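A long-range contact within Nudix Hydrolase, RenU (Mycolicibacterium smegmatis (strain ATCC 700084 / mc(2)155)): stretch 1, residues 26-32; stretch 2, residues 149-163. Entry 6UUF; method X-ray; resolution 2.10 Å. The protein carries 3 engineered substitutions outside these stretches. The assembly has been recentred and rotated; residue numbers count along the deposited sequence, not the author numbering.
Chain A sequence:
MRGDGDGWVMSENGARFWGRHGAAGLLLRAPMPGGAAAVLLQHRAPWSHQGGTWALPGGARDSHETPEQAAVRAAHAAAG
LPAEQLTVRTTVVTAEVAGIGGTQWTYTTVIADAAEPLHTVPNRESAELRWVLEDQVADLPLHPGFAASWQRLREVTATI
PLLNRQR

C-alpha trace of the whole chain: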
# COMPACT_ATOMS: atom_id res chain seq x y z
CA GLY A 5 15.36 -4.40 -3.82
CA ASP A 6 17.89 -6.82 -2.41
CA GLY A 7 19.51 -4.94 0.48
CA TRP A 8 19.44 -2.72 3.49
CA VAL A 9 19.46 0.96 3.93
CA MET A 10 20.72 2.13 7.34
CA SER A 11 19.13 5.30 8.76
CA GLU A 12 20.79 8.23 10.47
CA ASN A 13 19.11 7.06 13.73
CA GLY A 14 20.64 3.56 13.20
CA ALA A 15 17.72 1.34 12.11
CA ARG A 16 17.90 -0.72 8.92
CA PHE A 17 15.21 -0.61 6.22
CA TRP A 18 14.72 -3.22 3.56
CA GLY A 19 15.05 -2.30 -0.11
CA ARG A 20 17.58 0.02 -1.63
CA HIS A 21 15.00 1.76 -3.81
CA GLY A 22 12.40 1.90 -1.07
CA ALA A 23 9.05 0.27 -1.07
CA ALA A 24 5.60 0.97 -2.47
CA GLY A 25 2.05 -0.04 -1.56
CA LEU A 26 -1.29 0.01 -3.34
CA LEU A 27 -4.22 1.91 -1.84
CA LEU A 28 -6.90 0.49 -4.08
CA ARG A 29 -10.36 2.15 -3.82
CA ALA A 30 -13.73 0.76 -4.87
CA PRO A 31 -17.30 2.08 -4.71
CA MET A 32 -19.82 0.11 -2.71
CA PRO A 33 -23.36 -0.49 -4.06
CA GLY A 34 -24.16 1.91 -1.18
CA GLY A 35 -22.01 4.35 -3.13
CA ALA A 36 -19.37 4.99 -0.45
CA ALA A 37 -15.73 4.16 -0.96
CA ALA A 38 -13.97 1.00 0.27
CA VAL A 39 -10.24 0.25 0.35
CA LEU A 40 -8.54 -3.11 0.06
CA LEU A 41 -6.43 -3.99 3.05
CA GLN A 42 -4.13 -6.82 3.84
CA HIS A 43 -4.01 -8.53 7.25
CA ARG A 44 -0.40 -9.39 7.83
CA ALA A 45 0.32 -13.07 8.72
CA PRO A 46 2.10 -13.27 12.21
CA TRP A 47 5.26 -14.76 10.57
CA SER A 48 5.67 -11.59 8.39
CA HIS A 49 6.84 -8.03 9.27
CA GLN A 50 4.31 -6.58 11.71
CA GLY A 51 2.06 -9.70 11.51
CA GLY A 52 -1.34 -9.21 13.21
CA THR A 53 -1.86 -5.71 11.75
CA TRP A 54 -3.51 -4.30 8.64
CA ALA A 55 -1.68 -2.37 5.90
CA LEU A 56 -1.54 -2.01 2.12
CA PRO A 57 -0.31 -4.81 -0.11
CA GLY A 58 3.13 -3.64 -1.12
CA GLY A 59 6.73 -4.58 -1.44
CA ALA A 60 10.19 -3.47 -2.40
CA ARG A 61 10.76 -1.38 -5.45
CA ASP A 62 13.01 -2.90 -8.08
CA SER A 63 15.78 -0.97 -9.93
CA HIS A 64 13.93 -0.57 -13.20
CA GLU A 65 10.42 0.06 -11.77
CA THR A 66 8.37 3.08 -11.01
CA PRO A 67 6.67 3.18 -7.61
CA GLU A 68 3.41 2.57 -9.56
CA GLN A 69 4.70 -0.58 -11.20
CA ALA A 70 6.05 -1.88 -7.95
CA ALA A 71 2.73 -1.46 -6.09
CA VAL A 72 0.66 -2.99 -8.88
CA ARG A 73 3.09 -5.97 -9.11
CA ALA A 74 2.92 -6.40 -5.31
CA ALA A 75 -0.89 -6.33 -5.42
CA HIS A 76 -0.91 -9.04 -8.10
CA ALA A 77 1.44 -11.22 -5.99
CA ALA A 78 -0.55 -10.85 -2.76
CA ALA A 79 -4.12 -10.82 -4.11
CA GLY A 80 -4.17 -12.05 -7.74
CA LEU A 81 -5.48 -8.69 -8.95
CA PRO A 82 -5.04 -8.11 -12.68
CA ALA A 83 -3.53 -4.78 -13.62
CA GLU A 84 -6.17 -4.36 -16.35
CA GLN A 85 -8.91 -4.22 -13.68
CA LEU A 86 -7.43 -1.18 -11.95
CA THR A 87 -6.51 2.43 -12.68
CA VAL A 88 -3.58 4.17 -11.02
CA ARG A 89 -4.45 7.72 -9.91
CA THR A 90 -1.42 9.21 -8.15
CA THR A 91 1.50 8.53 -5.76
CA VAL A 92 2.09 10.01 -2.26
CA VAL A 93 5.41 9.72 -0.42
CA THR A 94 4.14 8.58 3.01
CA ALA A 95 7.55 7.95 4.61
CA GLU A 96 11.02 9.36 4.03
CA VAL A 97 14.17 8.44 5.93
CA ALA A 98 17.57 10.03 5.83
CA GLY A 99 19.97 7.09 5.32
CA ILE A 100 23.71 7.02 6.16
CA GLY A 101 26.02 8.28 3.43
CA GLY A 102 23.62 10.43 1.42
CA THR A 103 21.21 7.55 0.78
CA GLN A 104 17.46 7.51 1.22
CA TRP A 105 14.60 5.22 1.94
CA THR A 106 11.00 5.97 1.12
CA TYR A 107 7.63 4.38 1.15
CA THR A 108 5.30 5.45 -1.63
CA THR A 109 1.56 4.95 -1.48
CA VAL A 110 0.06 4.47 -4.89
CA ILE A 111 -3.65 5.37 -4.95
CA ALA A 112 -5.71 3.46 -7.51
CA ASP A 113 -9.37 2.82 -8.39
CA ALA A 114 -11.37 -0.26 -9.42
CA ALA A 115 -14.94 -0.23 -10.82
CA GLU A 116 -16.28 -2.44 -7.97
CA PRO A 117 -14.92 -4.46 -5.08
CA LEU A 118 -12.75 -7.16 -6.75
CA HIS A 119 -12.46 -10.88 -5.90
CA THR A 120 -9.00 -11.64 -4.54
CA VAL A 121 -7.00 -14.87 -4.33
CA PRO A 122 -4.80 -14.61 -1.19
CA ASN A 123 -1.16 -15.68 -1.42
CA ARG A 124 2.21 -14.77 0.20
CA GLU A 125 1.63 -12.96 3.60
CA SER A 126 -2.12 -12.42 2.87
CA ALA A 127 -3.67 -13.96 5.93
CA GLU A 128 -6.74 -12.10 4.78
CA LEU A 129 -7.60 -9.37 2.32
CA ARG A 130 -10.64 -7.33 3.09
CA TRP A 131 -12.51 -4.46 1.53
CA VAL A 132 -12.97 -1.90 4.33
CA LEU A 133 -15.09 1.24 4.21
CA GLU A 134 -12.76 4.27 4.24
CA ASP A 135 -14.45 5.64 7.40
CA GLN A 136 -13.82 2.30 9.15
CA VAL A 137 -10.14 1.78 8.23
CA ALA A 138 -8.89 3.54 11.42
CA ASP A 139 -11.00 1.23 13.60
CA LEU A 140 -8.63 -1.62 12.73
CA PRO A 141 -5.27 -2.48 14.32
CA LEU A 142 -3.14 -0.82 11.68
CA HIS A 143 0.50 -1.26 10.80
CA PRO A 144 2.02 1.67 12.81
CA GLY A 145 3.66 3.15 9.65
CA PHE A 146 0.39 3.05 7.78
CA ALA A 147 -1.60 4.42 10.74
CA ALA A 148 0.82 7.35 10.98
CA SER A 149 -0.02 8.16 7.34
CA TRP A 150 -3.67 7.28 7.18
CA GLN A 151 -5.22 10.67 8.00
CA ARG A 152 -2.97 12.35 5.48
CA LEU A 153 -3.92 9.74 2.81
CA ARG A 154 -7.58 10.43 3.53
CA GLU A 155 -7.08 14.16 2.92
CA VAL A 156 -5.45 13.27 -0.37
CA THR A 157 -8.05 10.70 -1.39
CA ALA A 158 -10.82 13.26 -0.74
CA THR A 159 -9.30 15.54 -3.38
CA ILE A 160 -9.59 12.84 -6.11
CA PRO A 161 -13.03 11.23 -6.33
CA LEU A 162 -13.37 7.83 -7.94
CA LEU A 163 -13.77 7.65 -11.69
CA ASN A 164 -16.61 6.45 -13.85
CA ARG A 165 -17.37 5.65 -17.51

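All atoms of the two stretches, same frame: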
# COMPACT_ATOMS: atom_id res chain seq x y z
N LEU A 26 -0.09 -0.37 -2.64
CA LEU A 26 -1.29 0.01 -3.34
C LEU A 26 -2.43 0.30 -2.41
O LEU A 26 -2.87 -0.58 -1.69
CB LEU A 26 -1.70 -1.09 -4.29
CG LEU A 26 -2.59 -0.62 -5.42
CD1 LEU A 26 -1.95 0.41 -6.33
CD2 LEU A 26 -2.97 -1.87 -6.20
N LEU A 27 -2.94 1.53 -2.46
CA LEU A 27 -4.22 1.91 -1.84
C LEU A 27 -5.27 1.87 -2.91
O LEU A 27 -5.47 2.86 -3.64
CB LEU A 27 -4.11 3.30 -1.22
CG LEU A 27 -5.34 3.91 -0.57
CD1 LEU A 27 -5.88 2.92 0.42
CD2 LEU A 27 -4.95 5.19 0.20
N LEU A 28 -5.90 0.72 -3.05
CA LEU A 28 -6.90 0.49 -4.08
C LEU A 28 -8.30 0.81 -3.54
O LEU A 28 -8.71 0.22 -2.55
CB LEU A 28 -6.86 -0.95 -4.54
CG LEU A 28 -7.85 -1.30 -5.66
CD1 LEU A 28 -7.69 -0.42 -6.92
CD2 LEU A 28 -7.63 -2.75 -6.01
N ARG A 29 -9.02 1.70 -4.22
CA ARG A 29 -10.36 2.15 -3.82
C ARG A 29 -11.41 1.54 -4.70
O ARG A 29 -11.18 1.36 -5.90
CB ARG A 29 -10.49 3.66 -3.87
CG ARG A 29 -9.37 4.39 -3.13
CD ARG A 29 -9.54 5.90 -3.24
NE ARG A 29 -9.51 6.39 -4.64
CZ ARG A 29 -9.75 7.65 -4.99
NH1 ARG A 29 -10.08 8.58 -4.07
NH2 ARG A 29 -9.69 7.98 -6.27
N ALA A 30 -12.55 1.20 -4.10
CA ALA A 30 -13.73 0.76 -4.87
C ALA A 30 -15.05 1.27 -4.30
O ALA A 30 -15.21 1.38 -3.10
CB ALA A 30 -13.79 -0.76 -5.01
N PRO A 31 -16.00 1.60 -5.19
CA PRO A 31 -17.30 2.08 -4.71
C PRO A 31 -18.11 0.91 -4.21
O PRO A 31 -18.03 -0.19 -4.77
CB PRO A 31 -17.94 2.67 -5.96
CG PRO A 31 -17.18 2.12 -7.12
CD PRO A 31 -16.02 1.33 -6.64
N MET A 32 -18.87 1.13 -3.15
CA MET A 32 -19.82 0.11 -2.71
C MET A 32 -21.17 0.29 -3.43
O MET A 32 -21.45 1.39 -3.92
CB MET A 32 -19.96 0.19 -1.20
CG MET A 32 -18.68 -0.16 -0.47
SD MET A 32 -18.17 -1.82 -0.94
CE MET A 32 -17.69 -2.58 0.60
N SER A 149 0.30 7.52 8.61
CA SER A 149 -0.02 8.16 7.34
C SER A 149 -1.47 8.26 7.00
O SER A 149 -1.82 9.03 6.11
CB SER A 149 0.67 7.39 6.21
OG SER A 149 2.05 7.58 6.36
N TRP A 150 -2.31 7.46 7.65
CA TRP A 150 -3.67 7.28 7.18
C TRP A 150 -4.44 8.58 7.06
O TRP A 150 -5.10 8.80 6.03
CB TRP A 150 -4.41 6.24 8.05
CG TRP A 150 -5.85 6.02 7.64
CD1 TRP A 150 -6.97 6.21 8.41
CD2 TRP A 150 -6.30 5.67 6.34
NE1 TRP A 150 -8.09 5.95 7.68
CE2 TRP A 150 -7.71 5.60 6.40
CE3 TRP A 150 -5.66 5.37 5.13
CZ2 TRP A 150 -8.50 5.26 5.30
CZ3 TRP A 150 -6.44 5.03 4.02
CH2 TRP A 150 -7.85 4.98 4.12
N GLN A 151 -4.39 9.45 8.06
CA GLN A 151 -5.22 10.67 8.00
C GLN A 151 -4.81 11.51 6.81
O GLN A 151 -5.66 12.03 6.09
CB GLN A 151 -5.16 11.49 9.30
CG GLN A 151 -5.73 12.92 9.24
CD GLN A 151 -7.19 13.07 8.76
OE1 GLN A 151 -8.01 12.14 8.84
NE2 GLN A 151 -7.52 14.28 8.27
N ARG A 152 -3.49 11.63 6.61
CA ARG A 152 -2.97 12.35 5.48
C ARG A 152 -3.44 11.74 4.14
O ARG A 152 -3.96 12.47 3.29
CB ARG A 152 -1.46 12.44 5.57
CG ARG A 152 -0.84 13.46 4.61
CD ARG A 152 -1.13 14.94 4.98
NE ARG A 152 -0.69 15.83 3.89
CZ ARG A 152 -1.47 16.54 3.06
NH1 ARG A 152 -2.81 16.57 3.17
NH2 ARG A 152 -0.89 17.27 2.11
N LEU A 153 -3.35 10.41 4.00
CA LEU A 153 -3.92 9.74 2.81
C LEU A 153 -5.38 10.03 2.59
O LEU A 153 -5.82 10.16 1.46
CB LEU A 153 -3.73 8.22 2.86
CG LEU A 153 -2.29 7.84 2.66
CD1 LEU A 153 -2.00 6.43 3.11
CD2 LEU A 153 -1.91 8.02 1.19
N ARG A 154 -6.17 10.08 3.67
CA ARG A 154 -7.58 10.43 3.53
C ARG A 154 -7.79 11.82 2.95
O ARG A 154 -8.68 12.03 2.10
CB ARG A 154 -8.26 10.36 4.88
CG ARG A 154 -8.47 8.95 5.32
CD ARG A 154 -9.91 8.58 5.07
NE ARG A 154 -10.69 8.83 6.25
CZ ARG A 154 -12.01 8.77 6.30
NH1 ARG A 154 -12.76 8.54 5.21
NH2 ARG A 154 -12.58 8.97 7.47
N GLU A 155 -6.99 12.78 3.42
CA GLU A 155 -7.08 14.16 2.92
C GLU A 155 -6.78 14.17 1.41
O GLU A 155 -7.48 14.77 0.60
CB GLU A 155 -6.13 15.09 3.69
CG GLU A 155 -6.53 15.27 5.14
CD GLU A 155 -5.51 15.95 6.05
OE1 GLU A 155 -4.37 16.26 5.63
OE2 GLU A 155 -5.86 16.16 7.24
N VAL A 156 -5.75 13.45 1.03
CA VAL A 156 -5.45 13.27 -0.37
C VAL A 156 -6.54 12.52 -1.12
O VAL A 156 -6.94 12.95 -2.18
CB VAL A 156 -4.11 12.54 -0.57
CG1 VAL A 156 -3.86 12.26 -2.04
CG2 VAL A 156 -2.98 13.39 0.01
N THR A 157 -7.03 11.42 -0.60
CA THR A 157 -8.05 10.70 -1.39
C THR A 157 -9.28 11.58 -1.63
O THR A 157 -9.90 11.49 -2.69
CB THR A 157 -8.45 9.36 -0.73
OG1 THR A 157 -8.81 9.61 0.62
CG2 THR A 157 -7.29 8.36 -0.75
N ALA A 158 -9.61 12.44 -0.66
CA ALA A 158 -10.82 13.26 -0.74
C ALA A 158 -10.69 14.30 -1.82
O ALA A 158 -11.71 14.81 -2.28
CB ALA A 158 -11.17 13.91 0.60
N THR A 159 -9.47 14.63 -2.25
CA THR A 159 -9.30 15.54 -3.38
C THR A 159 -9.26 14.83 -4.74
O THR A 159 -9.07 15.50 -5.71
CB THR A 159 -8.03 16.38 -3.26
OG1 THR A 159 -6.90 15.56 -3.55
CG2 THR A 159 -7.88 17.01 -1.85
N ILE A 160 -9.39 13.51 -4.82
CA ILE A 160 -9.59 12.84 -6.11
C ILE A 160 -10.71 11.84 -5.99
O ILE A 160 -10.48 10.73 -5.58
CB ILE A 160 -8.34 12.09 -6.66
CG1 ILE A 160 -7.47 11.51 -5.53
CG2 ILE A 160 -7.50 13.03 -7.52
CD1 ILE A 160 -6.25 10.77 -6.04
N PRO A 161 -11.94 12.23 -6.36
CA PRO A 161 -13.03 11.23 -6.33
C PRO A 161 -12.86 10.12 -7.35
O PRO A 161 -12.18 10.30 -8.37
CB PRO A 161 -14.26 12.05 -6.69
CG PRO A 161 -13.69 13.24 -7.42
CD PRO A 161 -12.46 13.57 -6.67
N LEU A 162 -13.49 8.98 -7.07
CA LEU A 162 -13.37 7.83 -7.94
C LEU A 162 -13.90 8.18 -9.30
O LEU A 162 -14.76 9.02 -9.44
CB LEU A 162 -14.13 6.60 -7.41
CG LEU A 162 -13.38 5.70 -6.42
CD1 LEU A 162 -13.27 6.39 -5.07
CD2 LEU A 162 -14.10 4.37 -6.26
N LEU A 163 -13.38 7.48 -10.30
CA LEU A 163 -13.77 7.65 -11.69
C LEU A 163 -15.10 7.02 -12.00
O LEU A 163 -15.68 6.31 -11.18
CB LEU A 163 -12.70 6.99 -12.56
CG LEU A 163 -11.33 7.59 -12.37
CD1 LEU A 163 -10.36 6.97 -13.37
CD2 LEU A 163 -11.37 9.10 -12.56

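Strand 26-31 packs against helix 149-158 and the loop that follows it in stretch 2, more than 120 residues later in the chain. The N-to-C directions of strand and helix differ by 49°, and their axes come no closer than 12.0 Å, so side chains rather than backbones fill the space between them; the contact buries 420 Å² in all. Alternation along the strand decides which residues take part. Leu27, Arg29 and Pro31 point toward stretch 2, whereas Leu26 and Leu28 lie out of its reach.

Leu27 meets the helix. With its side chain at chi1 t and chi2 p, Leu27 CD2 lies 4.1 Å from Trp150 CZ3, at the edge of the indole ring, 4.2 Å from Leu153 CB and 4.1 Å from Thr157 CG2. One methyl group thus touches residues on successive turns of the helix. Trp150 leaves the helix sideways, but the end of its side chain comes nearer to the strand. These are apolar contacts at van der Waals distance, with no hydrogen bond among them. At chi1 p, Thr157 has CG2 against Leu27 while OG1 lies close to backbone carbonyls of the preceding helical turn.

Arg29 is the polar centre of the contact and has the largest covered area, 126 Å². Its side chain (m, t, m) reaches the backbone carbonyls of Thr157 and Ile160. Arg29 NH1 donates to Ile160 O at 2.7 Å with an N-H...O angle of 152°, and Arg29 NH2 donates to the same Ile160 O at 2.9 Å, so one carbonyl receives both terminal nitrogens. Arg29 NH1 also makes a weak bond to Thr157 O, 3.2 Å long and bent to 120°; that Thr157 O already accepts Ile160 N at 3.0 Å, which closes the turn. Both carbonyls lie near the guanidinium plane, where the N-H groups point. One face of the group is left to an apolar neighbour: Leu162 CD1 lies over it, 3.7 Å from Arg29 CZ. NE and NH2 find further partners elsewhere in the structure.

Ala30 points its CB away and contributes only backbone, Ala30 C lying 3.8 Å from Leu162 CD2. At Pro31 the same methyl packs against the ring, with Leu162 CD2 3.6 Å from Pro31 CD and 3.5 Å from Pro31 N. Leu162 (m, p) therefore spans the end of the strand, CD1 over the guanidinium and CD2 against the proline. Met32, beyond the strand, makes no contact with stretch 2.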